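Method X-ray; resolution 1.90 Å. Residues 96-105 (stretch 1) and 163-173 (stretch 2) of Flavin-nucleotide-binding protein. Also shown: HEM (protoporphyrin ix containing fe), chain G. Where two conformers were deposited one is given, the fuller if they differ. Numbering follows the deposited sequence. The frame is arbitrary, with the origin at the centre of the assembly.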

ATOM      1  N   PHE A  96       1.674  -2.916  23.517  1.00 30.10           N
ATOM      2  CA  PHE A  96       2.204  -4.158  23.049  1.00 27.71           C
ATOM      3  C   PHE A  96       1.194  -4.968  22.243  1.00 27.29           C
ATOM      4  O   PHE A  96       1.588  -5.664  21.311  1.00 29.13           O
ATOM      5  CB  PHE A  96       2.808  -4.941  24.209  1.00 31.63           C
ATOM      6  CG  PHE A  96       3.266  -6.313  23.846  1.00 31.84           C
ATOM      7  CD1 PHE A  96       4.501  -6.504  23.276  1.00 30.73           C
ATOM      8  CD2 PHE A  96       2.452  -7.409  24.085  1.00 35.25           C
ATOM      9  CE1 PHE A  96       4.931  -7.766  22.938  1.00 33.35           C
ATOM     10  CE2 PHE A  96       2.894  -8.688  23.800  1.00 36.70           C
ATOM     11  CZ  PHE A  96       4.139  -8.862  23.211  1.00 34.42           C
ATOM     12  N   GLU A  97      -0.076  -4.943  22.607  1.00 29.27           N
ATOM     13  CA  GLU A  97      -1.079  -5.720  21.891  1.00 32.17           C
ATOM     14  C   GLU A  97      -1.812  -4.875  20.848  1.00 29.19           C
ATOM     15  O   GLU A  97      -2.781  -5.352  20.289  1.00 29.12           O
ATOM     16  CB  GLU A  97      -2.127  -6.370  22.829  1.00 32.82           C
ATOM     17  CG  GLU A  97      -1.604  -7.410  23.788  1.00 33.97           C
ATOM     18  CD  GLU A  97      -1.093  -8.630  23.104  1.00 40.08           C
ATOM     19  OE1 GLU A  97      -1.485  -8.913  21.942  1.00 42.20           O
ATOM     20  OE2 GLU A  97      -0.329  -9.335  23.767  1.00 51.71           O
ATOM     21  N   SER A  98      -1.389  -3.644  20.586  1.00 26.33           N
ATOM     22  CA  SER A  98      -2.079  -2.840  19.622  1.00 27.96           C
ATOM     23  C   SER A  98      -1.558  -3.248  18.256  1.00 32.44           C
ATOM     24  O   SER A  98      -0.477  -3.784  18.160  1.00 29.50           O
ATOM     25  CB  SER A  98      -1.875  -1.359  19.865  1.00 29.20           C
ATOM     26  OG  SER A  98      -2.595  -0.990  21.036  1.00 29.10           O
ATOM     27  N   SER A  99      -2.359  -3.042  17.216  0.63 29.78           N
ATOM     28  CA  SER A  99      -2.067  -3.673  15.927  0.63 30.03           C
ATOM     29  C   SER A  99      -2.740  -2.934  14.789  0.63 30.86           C
ATOM     30  O   SER A  99      -3.125  -1.781  14.967  0.63 23.84           O
ATOM     31  CB  SER A  99      -2.501  -5.130  15.944  0.63 30.02           C
ATOM     32  OG  SER A  99      -1.769  -5.868  14.992  0.63 28.42           O
ATOM     33  N   PHE A 100      -2.839  -3.607  13.638  1.00 28.97           N
ATOM     34  CA  PHE A 100      -3.626  -3.175  12.511  1.00 31.61           C
ATOM     35  C   PHE A 100      -4.427  -4.325  12.012  1.00 30.87           C
ATOM     36  O   PHE A 100      -3.964  -5.452  12.068  1.00 38.49           O
ATOM     37  CB  PHE A 100      -2.763  -2.714  11.387  1.00 31.07           C
ATOM     38  CG  PHE A 100      -2.004  -1.437  11.656  1.00 30.07           C
ATOM     39  CD1 PHE A 100      -2.622  -0.277  11.720  1.00 30.46           C
ATOM     40  CD2 PHE A 100      -0.653  -1.440  11.780  1.00 33.74           C
ATOM     41  CE1 PHE A 100      -1.941   0.879  11.924  1.00 33.77           C
ATOM     42  CE2 PHE A 100       0.041  -0.299  12.009  1.00 31.38           C
ATOM     43  CZ  PHE A 100      -0.602   0.865  12.078  1.00 33.82           C
ATOM     44  N   ARG A 101      -5.626  -4.047  11.499  1.00 25.89           N
ATOM     45  CA  ARG A 101      -6.327  -4.993  10.721  1.00 27.46           C
ATOM     46  C   ARG A 101      -5.819  -4.773   9.285  1.00 25.82           C
ATOM     47  O   ARG A 101      -5.663  -3.662   8.807  1.00 22.31           O
ATOM     48  CB  ARG A 101      -7.821  -4.789  10.816  1.00 27.82           C
ATOM     49  CG  ARG A 101      -8.445  -5.435  12.009  1.00 28.78           C
ATOM     50  CD  ARG A 101      -9.945  -5.259  11.929  1.00 32.08           C
ATOM     51  NE  ARG A 101     -10.646  -5.922  13.044  1.00 33.31           N
ATOM     52  CZ  ARG A 101     -11.948  -5.819  13.296  1.00 40.85           C
ATOM     53  NH1 ARG A 101     -12.724  -5.052  12.519  1.00 43.99           N
ATOM     54  NH2 ARG A 101     -12.499  -6.462  14.355  1.00 47.42           N
ATOM     55  N   TYR A 102      -5.599  -5.864   8.592  1.00 26.70           N
ATOM     56  CA  TYR A 102      -5.138  -5.802   7.189  1.00 27.94           C
ATOM     57  C   TYR A 102      -5.297  -7.118   6.474  1.00 28.98           C
ATOM     58  O   TYR A 102      -5.565  -8.146   7.111  1.00 27.35           O
ATOM     59  CB  TYR A 102      -3.689  -5.446   7.194  1.00 31.19           C
ATOM     60  CG  TYR A 102      -2.832  -6.530   7.835  1.00 37.97           C
ATOM     61  CD1 TYR A 102      -2.510  -7.704   7.133  1.00 37.57           C
ATOM     62  CD2 TYR A 102      -2.336  -6.387   9.146  1.00 34.09           C
ATOM     63  CE1 TYR A 102      -1.704  -8.685   7.696  1.00 40.04           C
ATOM     64  CE2 TYR A 102      -1.513  -7.363   9.708  1.00 39.62           C
ATOM     65  CZ  TYR A 102      -1.209  -8.510   8.981  1.00 42.26           C
ATOM     66  OH  TYR A 102      -0.408  -9.486   9.521  1.00 42.45           O
ATOM     67  N   ARG A 103      -5.110  -7.085   5.145  1.00 24.37           N
ATOM     68  CA  ARG A 103      -5.043  -8.286   4.305  1.00 22.34           C
ATOM     69  C   ARG A 103      -3.848  -8.037   3.391  1.00 22.97           C
ATOM     70  O   ARG A 103      -3.709  -6.928   2.874  1.00 22.94           O
ATOM     71  CB  ARG A 103      -6.282  -8.390   3.446  1.00 24.16           C
ATOM     72  CG  ARG A 103      -7.612  -8.688   4.099  1.00 24.32           C
ATOM     73  CD  ARG A 103      -8.721  -8.421   3.111  1.00 26.82           C
ATOM     74  NE  ARG A 103      -9.031  -6.999   3.148  1.00 30.76           N
ATOM     75  CZ  ARG A 103      -9.752  -6.330   2.269  1.00 32.65           C
ATOM     76  NH1 ARG A 103     -10.283  -6.957   1.211  1.00 32.71           N
ATOM     77  NH2 ARG A 103      -9.924  -4.998   2.456  1.00 27.89           N
ATOM     78  N   SER A 104      -2.950  -8.986   3.224  1.00 21.03           N
ATOM     79  CA  SER A 104      -1.792  -8.748   2.436  1.00 21.86           C
ATOM     80  C   SER A 104      -1.453 -10.009   1.623  1.00 19.64           C
ATOM     81  O   SER A 104      -1.581 -11.115   2.150  1.00 22.92           O
ATOM     82  CB  SER A 104      -0.561  -8.417   3.335  1.00 22.93           C
ATOM     83  OG  SER A 104       0.495  -8.028   2.415  1.00 29.48           O
ATOM     84  N   ALA A 105      -1.049  -9.845   0.383  1.00 19.56           N
ATOM     85  CA  ALA A 105      -0.619 -11.008  -0.407  1.00 21.93           C
ATOM     86  C   ALA A 105       0.737 -10.711  -0.921  1.00 21.38           C
ATOM     87  O   ALA A 105       1.059  -9.558  -1.239  1.00 21.18           O
ATOM     88  CB  ALA A 105      -1.598 -11.241  -1.531  1.00 20.22           C
ATOM     89  N   LEU A 163      -0.865 -15.485   1.540  1.00 24.35           N
ATOM     90  CA  LEU A 163      -1.895 -14.539   1.965  1.00 24.85           C
ATOM     91  C   LEU A 163      -1.949 -14.478   3.492  1.00 24.85           C
ATOM     92  O   LEU A 163      -2.067 -15.520   4.229  1.00 24.64           O
ATOM     93  CB  LEU A 163      -3.251 -14.925   1.358  1.00 26.06           C
ATOM     94  CG  LEU A 163      -4.430 -14.005   1.682  1.00 26.45           C
ATOM     95  CD1 LEU A 163      -4.367 -12.628   1.083  1.00 27.99           C
ATOM     96  CD2 LEU A 163      -5.697 -14.698   1.260  1.00 28.95           C
ATOM     97  N   LYS A 164      -1.879 -13.277   4.015  1.00 26.60           N
ATOM     98  CA  LYS A 164      -2.021 -13.077   5.488  1.00 27.40           C
ATOM     99  C   LYS A 164      -3.156 -12.132   5.833  1.00 27.99           C
ATOM    100  O   LYS A 164      -3.307 -11.051   5.238  1.00 24.26           O
ATOM    101  CB  LYS A 164      -0.727 -12.583   6.025  1.00 28.72           C
ATOM    102  CG  LYS A 164      -0.716 -12.500   7.562  1.00 37.91           C
ATOM    103  CD  LYS A 164       0.691 -12.442   8.158  1.00 38.58           C
ATOM    104  CE  LYS A 164       0.658 -12.593   9.695  1.00 42.81           C
ATOM    105  NZ  LYS A 164       2.013 -12.238  10.219  1.00 42.40           N
ATOM    106  N   LEU A 165      -4.015 -12.584   6.737  1.00 26.39           N
ATOM    107  CA  LEU A 165      -5.264 -11.895   7.067  1.00 30.36           C
ATOM    108  C   LEU A 165      -5.300 -11.597   8.574  1.00 32.55           C
ATOM    109  O   LEU A 165      -5.218 -12.524   9.374  1.00 35.96           O
ATOM    110  CB  LEU A 165      -6.496 -12.759   6.711  1.00 34.25           C
ATOM    111  CG  LEU A 165      -6.542 -13.475   5.338  1.00 39.08           C
ATOM    112  CD1 LEU A 165      -7.741 -14.426   5.220  1.00 44.68           C
ATOM    113  CD2 LEU A 165      -6.622 -12.430   4.222  1.00 36.91           C
ATOM    114  N   SER A 166      -5.477 -10.334   8.954  1.00 34.00           N
ATOM    115  CA  SER A 166      -5.705  -9.935  10.351  1.00 32.77           C
ATOM    116  C   SER A 166      -6.955  -9.117  10.455  1.00 34.31           C
ATOM    117  O   SER A 166      -6.975  -7.993  10.005  1.00 34.05           O
ATOM    118  CB  SER A 166      -4.557  -9.106  10.855  1.00 31.80           C
ATOM    119  OG  SER A 166      -4.533  -9.153  12.270  1.00 39.19           O
ATOM    120  N   GLU A 167      -8.040  -9.691  10.958  1.00 35.38           N
ATOM    121  CA  GLU A 167      -9.282  -8.944  11.094  1.00 37.22           C
ATOM    122  C   GLU A 167      -9.896  -9.165  12.461  1.00 40.33           C
ATOM    123  O   GLU A 167     -11.125  -9.099  12.601  1.00 40.51           O
ATOM    124  CB  GLU A 167     -10.302  -9.352  10.007  1.00 39.96           C
ATOM    125  CG  GLU A 167      -9.831  -9.186   8.556  1.00 39.12           C
ATOM    126  CD  GLU A 167      -9.592  -7.741   8.153  1.00 37.35           C
ATOM    127  OE1 GLU A 167     -10.100  -6.817   8.821  1.00 39.43           O
ATOM    128  OE2 GLU A 167      -8.885  -7.512   7.169  1.00 34.45           O
ATOM    129  N   GLY A 168      -9.058  -9.379  13.465  1.00 39.95           N
ATOM    130  CA  GLY A 168      -9.524  -9.762  14.805  1.00 41.95           C
ATOM    131  C   GLY A 168      -9.698  -8.577  15.704  1.00 42.09           C
ATOM    132  O   GLY A 168      -9.816  -7.411  15.216  1.00 38.89           O
ATOM    133  N   TRP A 169      -9.737  -8.872  17.010  1.00 38.52           N
ATOM    134  CA  TRP A 169      -9.877  -7.870  18.074  1.00 34.15           C
ATOM    135  C   TRP A 169      -8.620  -7.801  18.940  1.00 34.32           C
ATOM    136  O   TRP A 169      -7.806  -8.678  18.862  1.00 32.49           O
ATOM    137  CB  TRP A 169     -11.042  -8.262  18.977  1.00 38.67           C
ATOM    138  CG  TRP A 169     -12.284  -8.222  18.300  1.00 39.23           C
ATOM    139  CD1 TRP A 169     -12.966  -9.281  17.786  1.00 44.32           C
ATOM    140  CD2 TRP A 169     -13.033  -7.049  17.981  1.00 36.49           C
ATOM    141  NE1 TRP A 169     -14.113  -8.830  17.178  1.00 42.32           N
ATOM    142  CE2 TRP A 169     -14.178  -7.467  17.289  1.00 39.34           C
ATOM    143  CE3 TRP A 169     -12.858  -5.685  18.244  1.00 35.92           C
ATOM    144  CZ2 TRP A 169     -15.139  -6.572  16.836  1.00 36.64           C
ATOM    145  CZ3 TRP A 169     -13.812  -4.802  17.799  1.00 33.94           C
ATOM    146  CH2 TRP A 169     -14.941  -5.252  17.121  1.00 36.18           C
ATOM    147  N   PRO A 170      -8.469  -6.761  19.809  1.00 33.57           N
ATOM    148  CA  PRO A 170      -7.317  -6.748  20.686  1.00 34.37           C
ATOM    149  C   PRO A 170      -7.244  -8.041  21.572  1.00 41.05           C
ATOM    150  O   PRO A 170      -8.291  -8.571  22.010  1.00 35.61           O
ATOM    151  CB  PRO A 170      -7.580  -5.541  21.582  1.00 36.06           C
ATOM    152  CG  PRO A 170      -8.525  -4.690  20.862  1.00 37.48           C
ATOM    153  CD  PRO A 170      -9.342  -5.594  20.012  1.00 36.96           C
ATOM    154  N   ASP A 171      -6.035  -8.549  21.786  1.00 38.70           N
ATOM    155  CA  ASP A 171      -5.802  -9.719  22.630  1.00 43.32           C
ATOM    156  C   ASP A 171      -5.114  -9.366  23.977  1.00 37.98           C
ATOM    157  O   ASP A 171      -3.938  -9.690  24.241  1.00 37.36           O
ATOM    158  CB  ASP A 171      -4.990 -10.708  21.833  1.00 42.35           C
ATOM    159  CG  ASP A 171      -4.781 -11.986  22.564  1.00 54.83           C
ATOM    160  OD1 ASP A 171      -5.583 -12.317  23.476  1.00 52.92           O
ATOM    161  OD2 ASP A 171      -3.802 -12.664  22.220  1.00 59.80           O
ATOM    162  N   ASP A 172      -5.857  -8.697  24.837  1.00 36.54           N
ATOM    163  CA  ASP A 172      -5.262  -8.076  26.010  1.00 38.97           C
ATOM    164  C   ASP A 172      -4.849  -9.015  27.156  1.00 42.79           C
ATOM    165  O   ASP A 172      -5.570  -9.932  27.506  1.00 40.74           O
ATOM    166  CB  ASP A 172      -6.202  -6.989  26.567  1.00 44.48           C
ATOM    167  CG  ASP A 172      -6.142  -5.707  25.750  1.00 44.86           C
ATOM    168  OD1 ASP A 172      -5.020  -5.236  25.510  1.00 41.85           O
ATOM    169  OD2 ASP A 172      -7.199  -5.188  25.351  1.00 47.20           O
ATOM    170  N   ALA A 173      -3.715  -8.717  27.791  1.00 45.83           N
ATOM    171  CA  ALA A 173      -3.328  -9.408  29.043  1.00 49.74           C
ATOM    172  C   ALA A 173      -4.422  -9.243  30.099  1.00 46.75           C
ATOM    173  O   ALA A 173      -5.050  -8.171  30.233  1.00 46.72           O
ATOM    174  CB  ALA A 173      -1.996  -8.875  29.566  1.00 46.97           C
TER
HETATM  175  CHA HEM G 301       3.623  -7.275  16.028  0.68 32.24           C
HETATM  176  CHB HEM G 301       1.263  -3.136  15.312  0.68 30.25           C
HETATM  177  CHC HEM G 301       2.929  -1.421  19.506  0.68 27.29           C
HETATM  178  CHD HEM G 301       5.574  -5.413  20.100  0.68 33.71           C
HETATM  179  C1A HEM G 301       2.826  -6.314  15.481  0.68 29.88           C
HETATM  180  C2A HEM G 301       2.109  -6.433  14.265  0.68 32.33           C
HETATM  181  C3A HEM G 301       1.466  -5.226  14.056  0.68 31.35           C
HETATM  182  C4A HEM G 301       1.770  -4.407  15.165  0.68 29.97           C
HETATM  183  CMA HEM G 301       0.592  -4.774  12.901  0.68 28.33           C
HETATM  184  CAA HEM G 301       2.130  -7.631  13.329  0.68 31.44           C
HETATM  185  CBA HEM G 301       1.206  -8.786  13.743  0.68 32.37           C
HETATM  186  CGA HEM G 301       1.052  -9.788  12.615  0.68 32.53           C
HETATM  187  O1A HEM G 301      -0.085  -9.945  12.109  0.68 29.29           O
HETATM  188  O2A HEM G 301       2.037 -10.432  12.169  0.68 32.24           O
HETATM  189  C1B HEM G 301       1.477  -2.303  16.420  0.68 29.75           C
HETATM  190  C2B HEM G 301       0.811  -1.049  16.595  0.68 30.12           C
HETATM  191  C3B HEM G 301       1.262  -0.536  17.757  0.68 30.96           C
HETATM  192  C4B HEM G 301       2.233  -1.526  18.325  0.68 30.10           C
HETATM  193  CMB HEM G 301      -0.229  -0.374  15.701  0.68 31.41           C
HETATM  194  CAB HEM G 301       0.691   0.721  18.228  0.68 33.83           C
HETATM  195  CBB HEM G 301       0.832   1.150  19.445  0.68 39.35           C
HETATM  196  C1C HEM G 301       3.834  -2.351  20.053  0.68 29.52           C
HETATM  197  C2C HEM G 301       4.699  -2.116  21.163  0.68 25.89           C
HETATM  198  C3C HEM G 301       5.471  -3.271  21.350  0.68 28.97           C
HETATM  199  C4C HEM G 301       5.053  -4.192  20.330  0.68 30.59           C
HETATM  200  CMC HEM G 301       4.714  -0.872  21.975  0.68 25.51           C
HETATM  201  CAC HEM G 301       6.423  -3.582  22.437  0.68 33.19           C
HETATM  202  CBC HEM G 301       6.434  -2.922  23.610  0.68 32.53           C
HETATM  203  C1D HEM G 301       5.217  -6.206  19.024  0.68 31.88           C
HETATM  204  C2D HEM G 301       5.703  -7.568  18.929  0.68 33.38           C
HETATM  205  C3D HEM G 301       5.158  -8.088  17.810  0.68 33.80           C
HETATM  206  C4D HEM G 301       4.327  -7.035  17.226  0.68 33.10           C
HETATM  207  CMD HEM G 301       6.645  -8.258  19.867  0.68 34.78           C
HETATM  208  CAD HEM G 301       5.355  -9.479  17.232  0.68 33.01           C
HETATM  209  CBD HEM G 301       4.065 -10.315  17.237  0.68 34.43           C
HETATM  210  CGD HEM G 301       4.396 -11.795  17.178  0.68 41.03           C
HETATM  211  O1D HEM G 301       4.193 -12.543  18.173  0.68 36.82           O
HETATM  212  O2D HEM G 301       4.886 -12.298  16.129  0.68 40.97           O
HETATM  213  NA  HEM G 301       2.623  -5.063  16.003  0.68 30.22           N
HETATM  214  NB  HEM G 301       2.281  -2.553  17.457  0.68 30.40           N
HETATM  215  NC  HEM G 301       4.140  -3.571  19.530  0.68 27.71           N
HETATM  216  ND  HEM G 301       4.387  -5.928  17.998  0.68 33.81           N
HETATM  217 FE   HEM G 301       3.446  -4.302  17.698  0.68 30.95          FE
HETATM  218  O   HOH W   1       1.547  -5.350  18.561  1.00 38.01           O
HETATM  219  O   HOH W   2      -3.919  -7.945  20.204  1.00 41.14           O

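The backbone does most of the work. Strand 99-105 and strand 163-166 run antiparallel, their axes approaching to 4.8 Å. Two hydrogen-bonded pairs join them. Y102 N donates to S166 O at 2.9 Å, and S166 N returns a bond to Y102 O at 2.9 Å. S104 N donates to K164 O at 2.9 Å, and K164 N to S104 O at 2.9 Å. R103 with L165 and A105 with L163 are the non-hydrogen-bonded pairs. CA-H...O contacts add to the ladder: R101 CA lies 3.2 Å from S166 O, and R103 CA 3.4 Å from K164 O. F100 O is buried by the contact without a partner.

Beyond S166 the second stretch leaves the strand, and the R101 side chain takes over the pairing. Its CB points sideways, but chi2 and chi3 are t, so the extended chain carries the guanidinium to the loop. R101 NE donates to G168 O at 2.8 Å, and R101 NH2 donates to the same G168 O at 3.0 Å. The group also lies over the W169 six-membered ring in a cation-pi contact, with R101 CZ 4.7 Å from the ring centroid and 4° off the normal. A flat cation with several N-H groups suits this place: its edge meets both the G168 carbonyl and the indole, with R101 NH2 leading onto the face of the W169 ring.

Other charges are looser. E167 OE2 is 4.1 Å from R103 NE, and E167 OE1 is 4.4 Å from R101 NE; both are beyond a salt bridge. E97 and D171 bring like charges close, with E97 OE1 4.4 Å from D171 OD2. Water 2 bridges these residues. It donates to E97 O at 2.8 Å and E97 OE1 at 3.1 Å, and accepts from D171 N at 2.7 Å.

Y102, S104, K164 and S166 share one face of the sheet. S166 CB sits over the Y102 ring, 3.9 Å from its centroid, in a CH-pi contact; the small serine side chain lets the ring lie close. On the same face Y102 and K164 both reach the heme. Y102 OH donates to HEM O1A at 2.6 Å. K164, with all four chi angles t, stretches NZ to 2.7 Å from HEM O2A, where it donates. One propionate thus links both strands.

The other face is partly apolar. A105 CB meets L163 CD1 at 4.1 Å, and R103 CG packs 3.9 Å from L165 CD2. In all, the two stretches bury 776 Å² between them.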